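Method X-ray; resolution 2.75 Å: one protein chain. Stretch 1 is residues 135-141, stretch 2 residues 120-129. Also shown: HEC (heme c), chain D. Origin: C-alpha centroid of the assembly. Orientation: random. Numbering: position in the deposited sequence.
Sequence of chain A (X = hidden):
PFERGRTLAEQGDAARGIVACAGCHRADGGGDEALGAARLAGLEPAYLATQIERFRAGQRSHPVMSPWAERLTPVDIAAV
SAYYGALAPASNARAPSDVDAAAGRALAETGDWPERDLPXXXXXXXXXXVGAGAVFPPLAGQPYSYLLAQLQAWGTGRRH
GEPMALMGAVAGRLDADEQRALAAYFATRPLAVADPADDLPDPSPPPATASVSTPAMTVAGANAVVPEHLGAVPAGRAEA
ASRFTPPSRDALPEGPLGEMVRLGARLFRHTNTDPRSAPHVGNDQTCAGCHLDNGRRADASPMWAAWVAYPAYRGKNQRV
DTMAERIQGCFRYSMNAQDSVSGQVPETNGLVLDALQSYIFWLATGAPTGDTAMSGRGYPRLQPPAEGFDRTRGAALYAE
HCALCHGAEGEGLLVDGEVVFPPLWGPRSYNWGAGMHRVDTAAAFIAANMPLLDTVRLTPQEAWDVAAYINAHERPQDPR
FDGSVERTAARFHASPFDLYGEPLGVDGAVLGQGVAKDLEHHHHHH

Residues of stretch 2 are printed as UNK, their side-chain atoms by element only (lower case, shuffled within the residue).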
# COMPACT_ATOMS: atom_id res chain seq x y z
N VAL A 135 27.30 -29.45 15.41
CA VAL A 135 27.46 -28.34 16.35
C VAL A 135 26.24 -28.16 17.22
O VAL A 135 26.36 -27.83 18.41
CB VAL A 135 27.72 -27.03 15.61
CG1 VAL A 135 27.78 -25.87 16.58
CG2 VAL A 135 28.95 -27.09 14.86
N PHE A 136 25.06 -28.30 16.66
CA PHE A 136 23.86 -27.81 17.32
C PHE A 136 22.95 -28.98 17.66
O PHE A 136 22.26 -29.50 16.78
CB PHE A 136 23.16 -26.78 16.44
CG PHE A 136 23.97 -25.53 16.22
CD1 PHE A 136 24.09 -24.56 17.22
CD2 PHE A 136 24.62 -25.31 15.03
CE1 PHE A 136 24.85 -23.39 17.02
CE2 PHE A 136 25.39 -24.15 14.82
CZ PHE A 136 25.50 -23.19 15.81
N PRO A 137 22.92 -29.43 18.91
CA PRO A 137 22.25 -30.69 19.24
C PRO A 137 20.75 -30.51 19.31
O PRO A 137 20.25 -29.38 19.50
CB PRO A 137 22.81 -31.03 20.64
CG PRO A 137 23.02 -29.72 21.25
CD PRO A 137 23.54 -28.83 20.10
N PRO A 138 19.99 -31.61 19.26
CA PRO A 138 18.55 -31.52 19.46
C PRO A 138 18.21 -31.23 20.90
O PRO A 138 18.95 -31.60 21.82
CB PRO A 138 18.05 -32.91 19.06
CG PRO A 138 19.20 -33.81 19.25
CD PRO A 138 20.46 -32.99 19.16
N LEU A 139 17.13 -30.48 21.08
CA LEU A 139 16.42 -30.30 22.34
C LEU A 139 15.13 -31.12 22.40
O LEU A 139 14.61 -31.43 23.49
CB LEU A 139 16.07 -28.83 22.52
CG LEU A 139 17.22 -27.85 22.28
CD1 LEU A 139 16.70 -26.44 22.38
CD2 LEU A 139 18.34 -28.04 23.27
N ALA A 140 14.58 -31.47 21.25
CA ALA A 140 13.32 -32.19 21.21
C ALA A 140 13.48 -33.59 21.80
O ALA A 140 14.38 -34.35 21.42
CB ALA A 140 12.86 -32.28 19.77
N GLY A 141 12.61 -33.90 22.75
CA GLY A 141 12.60 -35.21 23.38
C GLY A 141 13.63 -35.43 24.46
O GLY A 141 13.55 -36.44 25.16
N UNK A 120 15.44 -16.95 18.74
CA UNK A 120 14.69 -18.16 19.09
C UNK A 120 15.61 -19.37 19.24
O UNK A 120 16.59 -19.53 18.51
c UNK A 120 13.65 -18.47 18.02
N UNK A 121 15.24 -20.26 20.15
CA UNK A 121 16.05 -21.46 20.29
C UNK A 121 16.14 -22.18 18.95
O UNK A 121 17.20 -22.71 18.59
c UNK A 121 15.45 -22.37 21.36
s UNK A 121 15.01 -21.52 22.91
N UNK A 122 15.06 -22.19 18.18
CA UNK A 122 15.06 -22.95 16.93
C UNK A 122 15.90 -22.31 15.85
O UNK A 122 16.20 -22.95 14.84
c UNK A 122 12.93 -21.85 16.10
c UNK A 122 12.79 -23.95 17.37
c UNK A 122 13.62 -23.18 16.39
N UNK A 123 16.34 -21.07 16.05
CA UNK A 123 17.17 -20.43 15.05
C UNK A 123 18.55 -21.09 14.95
O UNK A 123 19.18 -21.02 13.90
n UNK A 123 14.26 -19.86 12.47
n UNK A 123 15.27 -18.10 13.60
c UNK A 123 17.62 -18.09 14.25
n UNK A 123 13.05 -18.52 13.90
c UNK A 123 17.29 -18.95 15.39
c UNK A 123 16.61 -18.28 13.07
c UNK A 123 14.20 -18.84 13.32
N UNK A 124 19.04 -21.69 16.03
CA UNK A 124 20.25 -22.49 16.04
C UNK A 124 19.96 -23.98 16.19
O UNK A 124 20.75 -24.79 15.70
s UNK A 124 21.95 -20.45 17.25
c UNK A 124 21.18 -22.10 17.21
N UNK A 125 18.90 -24.36 16.91
CA UNK A 125 18.64 -25.77 17.18
C UNK A 125 17.75 -26.44 16.15
O UNK A 125 17.38 -27.61 16.31
c UNK A 125 20.66 -26.39 21.04
c UNK A 125 19.03 -25.78 19.68
c UNK A 125 19.36 -24.72 20.45
n UNK A 125 20.37 -25.12 21.29
n UNK A 125 19.87 -26.81 20.07
c UNK A 125 18.03 -25.94 18.57
N UNK A 126 17.43 -25.75 15.07
CA UNK A 126 16.72 -26.38 13.99
C UNK A 126 15.23 -26.41 14.21
O UNK A 126 14.70 -26.09 15.29
N UNK A 127 14.51 -26.82 13.17
CA UNK A 127 13.04 -26.82 13.22
C UNK A 127 12.54 -27.68 14.35
O UNK A 127 12.93 -28.84 14.50
c UNK A 127 15.03 -27.48 11.97
c UNK A 127 12.63 -27.38 11.86
c UNK A 127 13.88 -27.45 11.02
N UNK A 128 11.68 -27.11 15.16
CA UNK A 128 11.14 -27.83 16.29
C UNK A 128 12.14 -28.44 17.23
O UNK A 128 11.75 -29.29 18.04
N UNK A 129 13.39 -27.98 17.16
CA UNK A 129 14.49 -28.48 17.98
C UNK A 129 14.95 -29.89 17.71
O UNK A 129 15.39 -30.58 18.62
FE HEC D . 21.26 -23.93 22.73
CHA HEC D . 23.24 -26.72 23.42
CHB HEC D . 18.96 -24.98 25.17
CHC HEC D . 19.20 -21.23 21.96
CHD HEC D . 23.68 -22.75 20.52
NA HEC D . 21.13 -25.56 24.04
C1A HEC D . 22.01 -26.55 24.15
C2A HEC D . 21.65 -27.54 25.18
C3A HEC D . 20.39 -27.02 25.72
C4A HEC D . 20.16 -25.78 24.93
CMA HEC D . 19.56 -27.63 26.81
CAA HEC D . 22.37 -28.80 25.62
CBA HEC D . 21.85 -29.97 24.80
CGA HEC D . 22.49 -31.27 25.26
O1A HEC D . 22.34 -32.29 24.56
O2A HEC D . 23.15 -31.26 26.32
NB HEC D . 19.42 -23.24 23.43
C1B HEC D . 18.66 -23.78 24.39
C2B HEC D . 17.41 -23.02 24.63
C3B HEC D . 17.50 -21.90 23.69
C4B HEC D . 18.78 -22.14 23.01
CMB HEC D . 16.34 -23.34 25.63
CAB HEC D . 16.53 -20.78 23.42
CBB HEC D . 16.25 -20.04 24.70
NC HEC D . 21.40 -22.29 21.46
C1C HEC D . 20.48 -21.35 21.28
C2C HEC D . 20.88 -20.33 20.29
C3C HEC D . 22.22 -20.76 19.86
C4C HEC D . 22.43 -21.99 20.67
CMC HEC D . 20.06 -19.15 19.88
CAC HEC D . 23.16 -20.19 18.83
CBC HEC D . 23.34 -18.70 18.75
ND HEC D . 23.11 -24.61 22.09
C1D HEC D . 23.93 -24.00 21.24
C2D HEC D . 25.18 -24.74 21.00
C3D HEC D . 25.07 -25.92 21.83
C4D HEC D . 23.73 -25.73 22.47
CMD HEC D . 26.31 -24.37 20.13
CAD HEC D . 26.08 -27.03 21.98
CBD HEC D . 26.99 -26.80 23.20
CGD HEC D . 28.18 -27.73 23.20
O1D HEC D . 28.48 -28.23 24.30
O2D HEC D . 28.80 -27.99 22.13

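Position 120 carries a single side-chain carbon, and one carbon alone makes it Ala-120. It lies out of reach of stretch 1, but its carbonyl O sits 3.7 Å from CMC of the heme, and a methyl group is all that this buried site holds.

Position 121 has one carbon followed by a sulfur, and the sulfur lies 1.8 Å from heme CAB, a covalent distance. A chain of carbon and sulfur bonded in this way is Cys-121. Its CB also meets Leu-139 CD1 at 4.4 Å, a loose apolar contact.

Position 122 has one carbon bearing two more, the branched pattern of Val-122. Its CA-to-CB bond points away from stretch 1, and its buried apolar branches suit that side of the helix.

Position 123 has three carbons, a nitrogen, and then a carbon carrying two further nitrogens. This guanidinium end identifies Arg-123, which is partly exposed, as suits a charged group, and has no contact with stretch 1.

Position 124 again shows one carbon and one sulfur, the latter 2.0 Å from heme CAC, so it is Cys-124, the second thioether anchor. Its CB packs 3.8 Å from Phe-136 CD1, while its carbonyl O comes within 3.2 Å of Phe-136 CB. The SG lies obliquely to the Phe-136 ring, 5.0 Å from the ring centroid.

Position 125 has one carbon leading to a five-membered ring of three carbons and two nitrogens. One ring nitrogen is 2.1 Å from the heme iron and the other 2.7 Å from Pro-137 O, so the residue is His-125. Imidazole suits the place because NE2 can bind the metal while protonated ND1 donates a hydrogen bond to Pro-137 O near the ring plane, at 159°.

Position 126 has no side chain and is Gly-126. With positive phi it is the first residue to leave the helix; a CB here would be jammed against the preceding carbonyl O and would clash with the ring of position 127.

Position 127 has three carbons closing a ring onto the backbone nitrogen: Pro-127. The ring fixes phi near -59°, and it makes no contact with stretch 1.

Position 128 lacks side-chain atoms and is Gly-128, whose positive phi favours glycine. Its carbonyl O lies 3.6 Å from Ala-140 CB.

Position 129 is also bare, and positive phi again favours Gly-129. A CB would point toward stretch 1, 3.6 Å from Ala-140 N. Its carbonyl O accepts from Ala-140 N at 2.9 Å and, weakly, from Leu-139 N at 3.0 Å.

The contact therefore holds at two points. The bond from His-125 ND1 to Pro-137 O orients the iron ligand, and Leu-139 steadies the same ring by setting CD1 over its face, 3.7 Å from the centroid. Further along, Gly-129 O gathers two consecutive amides of stretch 1. Heme c joins in as well: Leu-139 CD2 reaches heme C4A at 3.3 Å, and Phe-136 CE1 reaches heme CMD at 3.6 Å, so both stretches help to enclose it.

Stretch 2, residues 120-129: ACVRCHGPGG
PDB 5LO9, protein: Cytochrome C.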